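Local coordinates for protein putative oxidoreductase molybdopterin-binding subunit (Sulfolobus tokodaii, PDB 4ZOH) that probably serves as the molybdenum-cofactor subunit of an oxidoreductase related to xanthine dehydrogenase and aldehyde oxidase, and carries a bound pterin cytosine dinucleotide, at residues S39-A44 with V100-L105; A44-K49 with P67-E72. One frame throughout, in Å; residues are numbered along the deposited sequence.

Contact 1 (S39-A44 with V100-L105); sequences SKYPHA and VEYEEL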
loop_
_atom_site.group_PDB
_atom_site.type_symbol
_atom_site.label_atom_id
_atom_site.label_comp_id
_atom_site.label_asym_id
_atom_site.label_seq_id
_atom_site.Cartn_x
_atom_site.Cartn_y
_atom_site.Cartn_z
ATOM N N SER A 39 19.019 25.656 -5.569
ATOM C CA SER A 39 19.948 26.776 -5.809
ATOM C C SER A 39 20.422 27.343 -4.485
ATOM O O SER A 39 19.591 27.617 -3.552
ATOM C CB SER A 39 19.324 27.867 -6.647
ATOM O OG SER A 39 20.329 28.828 -6.939
ATOM N N LYS A 40 21.737 27.491 -4.357
ATOM C CA LYS A 40 22.241 28.277 -3.231
ATOM C C LYS A 40 22.358 29.764 -3.583
ATOM O O LYS A 40 22.715 30.560 -2.744
ATOM C CB LYS A 40 23.529 27.719 -2.672
ATOM C CG LYS A 40 24.671 27.885 -3.653
ATOM C CD LYS A 40 25.994 28.038 -2.902
ATOM C CE LYS A 40 26.944 26.895 -3.170
ATOM N NZ LYS A 40 28.017 26.827 -2.117
ATOM N N TYR A 41 21.979 30.158 -4.797
ATOM C CA TYR A 41 22.046 31.579 -5.203
ATOM C C TYR A 41 20.724 32.128 -5.682
ATOM O O TYR A 41 19.897 31.373 -6.220
ATOM C CB TYR A 41 23.088 31.762 -6.330
ATOM C CG TYR A 41 24.516 31.538 -5.861
ATOM C CD1 TYR A 41 25.132 32.431 -4.966
ATOM C CD2 TYR A 41 25.286 30.441 -6.342
ATOM C CE1 TYR A 41 26.448 32.223 -4.555
ATOM C CE2 TYR A 41 26.606 30.232 -5.928
ATOM C CZ TYR A 41 27.179 31.134 -5.060
ATOM O OH TYR A 41 28.462 30.955 -4.619
ATOM N N PRO A 42 20.497 33.449 -5.472
ATOM C CA PRO A 42 19.255 34.075 -5.928
ATOM C C PRO A 42 19.075 34.130 -7.433
ATOM O O PRO A 42 17.916 34.114 -7.944
ATOM C CB PRO A 42 19.332 35.504 -5.339
ATOM C CG PRO A 42 20.756 35.668 -4.877
ATOM C CD PRO A 42 21.284 34.317 -4.561
ATOM N N HIS A 43 20.189 34.244 -8.154
ATOM C CA HIS A 43 20.157 34.363 -9.640
ATOM C C HIS A 43 21.495 33.935 -10.223
ATOM O O HIS A 43 22.545 34.492 -9.894
ATOM C CB HIS A 43 19.826 35.770 -10.122
ATOM C CG HIS A 43 19.327 35.834 -11.542
ATOM N ND1 HIS A 43 19.169 37.028 -12.238
ATOM C CD2 HIS A 43 18.964 34.854 -12.399
ATOM C CE1 HIS A 43 18.670 36.780 -13.437
ATOM N NE2 HIS A 43 18.537 35.463 -13.562
ATOM N N ALA A 44 21.459 32.879 -11.034
ATOM C CA ALA A 44 22.686 32.235 -11.535
ATOM C C ALA A 44 22.398 31.435 -12.767
ATOM O O ALA A 44 21.269 30.891 -12.950
ATOM C CB ALA A 44 23.376 31.364 -10.499
ATOM N N VAL A 100 27.649 21.128 -9.367
ATOM C CA VAL A 100 26.886 22.240 -9.962
ATOM C C VAL A 100 27.861 23.332 -10.285
ATOM O O VAL A 100 28.713 23.675 -9.467
ATOM C CB VAL A 100 25.784 22.816 -9.016
ATOM C CG1 VAL A 100 25.034 23.913 -9.745
ATOM C CG2 VAL A 100 24.835 21.686 -8.538
ATOM N N GLU A 101 27.725 23.871 -11.467
ATOM C CA GLU A 101 28.558 24.986 -11.794
ATOM C C GLU A 101 27.644 26.220 -11.903
ATOM O O GLU A 101 26.695 26.278 -12.738
ATOM C CB GLU A 101 29.431 24.686 -13.040
ATOM C CG GLU A 101 29.787 25.925 -13.893
ATOM C CD GLU A 101 30.198 25.624 -15.359
ATOM O OE1 GLU A 101 29.637 26.273 -16.295
ATOM O OE2 GLU A 101 31.068 24.736 -15.575
ATOM N N TYR A 102 27.941 27.199 -11.047
ATOM C CA TYR A 102 27.195 28.463 -10.986
ATOM C C TYR A 102 27.922 29.665 -11.628
ATOM O O TYR A 102 29.080 29.874 -11.392
ATOM C CB TYR A 102 26.949 28.826 -9.518
ATOM C CG TYR A 102 26.036 27.920 -8.662
ATOM C CD1 TYR A 102 24.644 28.060 -8.702
ATOM C CD2 TYR A 102 26.579 27.037 -7.719
ATOM C CE1 TYR A 102 23.818 27.304 -7.828
ATOM C CE2 TYR A 102 25.778 26.274 -6.876
ATOM C CZ TYR A 102 24.384 26.430 -6.942
ATOM O OH TYR A 102 23.579 25.723 -6.089
ATOM N N GLU A 103 27.200 30.445 -12.403
ATOM C CA GLU A 103 27.618 31.800 -12.777
ATOM C C GLU A 103 26.676 32.825 -12.148
ATOM O O GLU A 103 25.560 33.001 -12.630
ATOM C CB GLU A 103 27.622 31.947 -14.306
ATOM C CG GLU A 103 28.709 31.087 -14.930
ATOM C CD GLU A 103 28.527 30.866 -16.429
ATOM O OE1 GLU A 103 27.744 31.596 -17.138
ATOM O OE2 GLU A 103 29.249 29.954 -16.878
ATOM N N GLU A 104 27.122 33.456 -11.063
ATOM C CA GLU A 104 26.287 34.362 -10.294
ATOM C C GLU A 104 25.926 35.525 -11.154
ATOM O O GLU A 104 26.806 36.108 -11.748
ATOM C CB GLU A 104 27.015 34.855 -9.084
ATOM C CG GLU A 104 26.928 33.947 -7.895
ATOM C CD GLU A 104 27.946 34.400 -6.894
ATOM O OE1 GLU A 104 27.574 35.040 -5.870
ATOM O OE2 GLU A 104 29.137 34.163 -7.178
ATOM N N LEU A 105 24.624 35.773 -11.283
ATOM C CA LEU A 105 24.079 36.936 -11.951
ATOM C C LEU A 105 23.572 37.926 -10.945
ATOM O O LEU A 105 23.505 37.657 -9.718
ATOM C CB LEU A 105 22.953 36.572 -12.894
ATOM C CG LEU A 105 23.362 35.439 -13.810
ATOM C CD1 LEU A 105 22.126 34.904 -14.521
ATOM C CD2 LEU A 105 24.430 35.937 -14.807
#

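Contact 2 (A44-K49 with P67-E72); sequences ARIKVK and PIATKE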
loop_
_atom_site.group_PDB
_atom_site.type_symbol
_atom_site.label_atom_id
_atom_site.label_comp_id
_atom_site.label_asym_id
_atom_site.label_seq_id
_atom_site.Cartn_x
_atom_site.Cartn_y
_atom_site.Cartn_z
ATOM N N ALA A 44 21.459 32.879 -11.034
ATOM C CA ALA A 44 22.686 32.235 -11.535
ATOM C C ALA A 44 22.398 31.435 -12.767
ATOM O O ALA A 44 21.269 30.891 -12.950
ATOM C CB ALA A 44 23.376 31.364 -10.499
ATOM N N ARG A 45 23.420 31.386 -13.629
ATOM C CA ARG A 45 23.447 30.345 -14.663
ATOM C C ARG A 45 23.992 29.104 -14.051
ATOM O O ARG A 45 24.836 29.170 -13.155
ATOM C CB ARG A 45 24.189 30.769 -15.948
ATOM C CG ARG A 45 23.201 31.567 -16.763
ATOM C CD ARG A 45 23.669 31.801 -18.176
ATOM N NE ARG A 45 22.810 32.800 -18.799
ATOM C CZ ARG A 45 23.010 34.120 -18.753
ATOM N NH1 ARG A 45 24.064 34.670 -18.098
ATOM N NH2 ARG A 45 22.120 34.898 -19.377
ATOM N N ILE A 46 23.445 27.973 -14.491
ATOM C CA ILE A 46 23.826 26.679 -13.912
ATOM C C ILE A 46 24.211 25.597 -14.936
ATOM O O ILE A 46 23.591 25.502 -15.998
ATOM C CB ILE A 46 22.685 26.111 -12.989
ATOM C CG1 ILE A 46 21.314 26.247 -13.661
ATOM C CG2 ILE A 46 22.738 26.757 -11.579
ATOM C CD1 ILE A 46 20.341 25.116 -13.298
ATOM N N LYS A 47 25.170 24.769 -14.549
ATOM C CA LYS A 47 25.486 23.494 -15.244
ATOM C C LYS A 47 25.583 22.461 -14.186
ATOM O O LYS A 47 26.270 22.653 -13.167
ATOM C CB LYS A 47 26.840 23.503 -15.992
ATOM C CG LYS A 47 26.743 23.921 -17.442
ATOM C CD LYS A 47 27.995 23.527 -18.238
ATOM C CE LYS A 47 27.748 22.258 -19.074
ATOM N NZ LYS A 47 28.999 21.591 -19.557
ATOM N N VAL A 48 24.861 21.387 -14.419
ATOM C CA VAL A 48 24.829 20.302 -13.486
ATOM C C VAL A 48 25.275 19.078 -14.232
ATOM O O VAL A 48 24.727 18.777 -15.278
ATOM C CB VAL A 48 23.404 20.011 -12.942
ATOM C CG1 VAL A 48 23.544 19.129 -11.743
ATOM C CG2 VAL A 48 22.646 21.270 -12.584
ATOM N N LYS A 49 26.264 18.381 -13.686
ATOM C CA LYS A 49 26.721 17.146 -14.282
ATOM C C LYS A 49 25.704 16.010 -14.001
ATOM O O LYS A 49 25.525 15.589 -12.815
ATOM C CB LYS A 49 28.076 16.761 -13.712
ATOM C CG LYS A 49 28.697 15.686 -14.564
ATOM C CD LYS A 49 30.098 15.372 -14.107
ATOM C CE LYS A 49 30.721 14.369 -15.056
ATOM N NZ LYS A 49 31.470 13.395 -14.241
ATOM N N PRO A 67 9.156 23.614 -14.719
ATOM C CA PRO A 67 9.252 23.666 -13.222
ATOM C C PRO A 67 10.647 23.578 -12.636
ATOM O O PRO A 67 10.911 24.168 -11.546
ATOM C CB PRO A 67 8.455 22.425 -12.765
ATOM C CG PRO A 67 8.233 21.585 -14.005
ATOM C CD PRO A 67 8.196 22.600 -15.164
ATOM N N ILE A 68 11.540 22.836 -13.297
ATOM C CA ILE A 68 12.922 22.677 -12.777
ATOM C C ILE A 68 13.878 23.597 -13.596
ATOM O O ILE A 68 13.718 23.685 -14.810
ATOM C CB ILE A 68 13.397 21.229 -12.818
ATOM C CG1 ILE A 68 12.381 20.270 -12.127
ATOM C CG2 ILE A 68 14.817 21.089 -12.175
ATOM C CD1 ILE A 68 12.199 20.460 -10.559
ATOM N N ALA A 69 14.831 24.293 -12.951
ATOM C CA ALA A 69 15.718 25.162 -13.696
ATOM C C ALA A 69 16.685 24.255 -14.416
ATOM O O ALA A 69 17.164 23.243 -13.818
ATOM C CB ALA A 69 16.462 26.099 -12.805
ATOM N N THR A 70 16.947 24.610 -15.690
ATOM C CA THR A 70 17.945 23.904 -16.588
ATOM C C THR A 70 19.203 24.717 -16.877
ATOM O O THR A 70 20.285 24.256 -16.573
ATOM C CB THR A 70 17.323 23.510 -17.923
ATOM O OG1 THR A 70 16.721 24.668 -18.484
ATOM C CG2 THR A 70 16.245 22.480 -17.741
ATOM N N LYS A 71 19.055 25.943 -17.405
ATOM C CA LYS A 71 20.193 26.919 -17.602
ATOM C C LYS A 71 20.292 28.035 -16.582
ATOM O O LYS A 71 21.403 28.580 -16.335
ATOM C CB LYS A 71 20.088 27.661 -18.926
ATOM C CG LYS A 71 19.172 27.084 -19.962
ATOM C CD LYS A 71 19.943 26.191 -20.896
ATOM C CE LYS A 71 19.182 26.108 -22.212
ATOM N NZ LYS A 71 19.592 24.833 -22.851
ATOM N N GLU A 72 19.139 28.420 -16.012
ATOM C CA GLU A 72 19.105 29.614 -15.189
ATOM C C GLU A 72 18.156 29.456 -13.982
ATOM O O GLU A 72 16.929 29.272 -14.158
ATOM C CB GLU A 72 18.703 30.816 -16.052
ATOM C CG GLU A 72 18.966 32.208 -15.414
ATOM C CD GLU A 72 18.451 33.338 -16.322
ATOM O OE1 GLU A 72 18.419 33.142 -17.566
ATOM O OE2 GLU A 72 18.031 34.413 -15.808
#

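Contact 1 (S39-A44 with V100-L105)
Tyr41 turns the CD2-CE2 edge of its ring into the face of Tyr102, making an edge-to-face (T-shaped) stack with ring centroids 4.8 Å apart and planes at 84°. The tightest touch, Tyr41 CD2 to Tyr102 CD1 at 3.4 Å, falls toward the rim of that face rather than over its middle. Val100 CG1, from the same strand as Tyr102, sits on the opposite face, so this ring is gripped from both sides. Its far end is tied down as well: Lys40 N donates to Tyr102 OH over 3.1 Å with an N-H...O angle of 164°, and Lys40 CG packs against the same hydroxyl. The bond and the two covered faces should limit the ring's movement.

The Tyr41 ring is itself sandwiched. Lys40 CG lies off-centre over one face, while on the other Glu104 CG stands 3.7 Å from the ring centroid as a CH-pi contact. With its CG anti to the carbonyl carbon (chi1 -85°) and the rest of the chain extended, Glu104 lays its carboxylate over the CE1-CZ side of the tyrosine, stacked rather than edge-on. Within the loop, Ser39 OG donates to Tyr41 O (2.7 Å), on a lone pair in the carbonyl plane, bridging two residues of the turn.

Further along, Leu105 N donates to His43 O at 2.8 Å, and Leu105 CD1 covers the imidazole of His43, 3.9 Å from its centroid. Ala44 and Glu104 form an antiparallel non-hydrogen-bonded pair, and Ala44 CB meets the edge of the Tyr102 ring. The contact lays the 39-44 connection, between strands 32-38 and 44-48, against strand 100-104, an outer strand of its three-stranded sheet in the a/b hammerhead domain; Ile80 of strand 79-85 touches both Val100 and Tyr102.

Contact 2 (A44-K49 with P67-E72)
Arg45 and Glu72 face each other as an antiparallel non-hydrogen-bonded pair, CA to CA 4.4 Å, and just beyond them Ile46 N donates to Lys71 O at 2.8 Å with an N-H...O angle of 162°. The same carbonyl oxygen also receives the CA-H of Arg45, with CA 3.2 Å from Lys71 O, while Ala44 O takes the CA-H of Glu72 on the other side of the pair.

Ile46 does most of the side-chain work. Its CG1 is wedged between the backbone N and the carbonyl carbon (chi1 45°), which swings the ethyl branch across to the opposing chain. CG1 packs against the Lys71 carbonyl, and CD1 reaches on to Thr70 O at 3.4 Å; the same CD1 of Ile46 lies 4.0 Å from Ala69 CB. The branch lies along the bend of 69-71, touching mostly peptide carbonyls. Ile80 of strand 79-85 touches both Ile46 and Ala69.

This is the junction where the chain, arriving from a long loop, becomes the short outer strand 72-73 of the three-stranded antiparallel sheet, with 44-48 in the middle and 100-104 on the far side, within the a/b hammerhead domain. Asp65 OD1 holds the bend, accepting the backbone N-H groups of Thr70, Lys71 and Glu72.

Arg45 and Glu72 put their side chains on the same face of this sheet. The methylene CG of Arg45 packs on Lys71 O, and that of Glu72 on Ala44 O. At the charged ends, Arg45 NH2 and Glu72 OE1 stand 4.5 Å apart, beyond a salt bridge, and the oxygen lies well out of the guanidinium plane, so any attraction is between charges alone. Glu72 OE2 has firmer partners in His43 NE2 and Ser123 N.

The two contacts share Ala44 and flank strand 44-48 on opposite edges: contact 1 brings in strand 100-104, contact 2 the lead into strand 72-73, with centres about 8 Å apart. Along the chain, contact 2 is nested inside the loop that contact 1 closes. Besides the histidine-glutamate bond between them, Glu101 N probably bonds to Lys47 O, at 2.5 Å. Two packing touches add to this: Tyr102 CD1 on Ile46 CG2 at 3.7 Å and Leu105 CD2 on Arg45 NH1 at 3.5 Å. Their centres lie about 32 and 31 Å from the centre of the chain, and they contribute no residue to the pterin cytosine dinucleotide pocket, which is built from residues between 213 and 672.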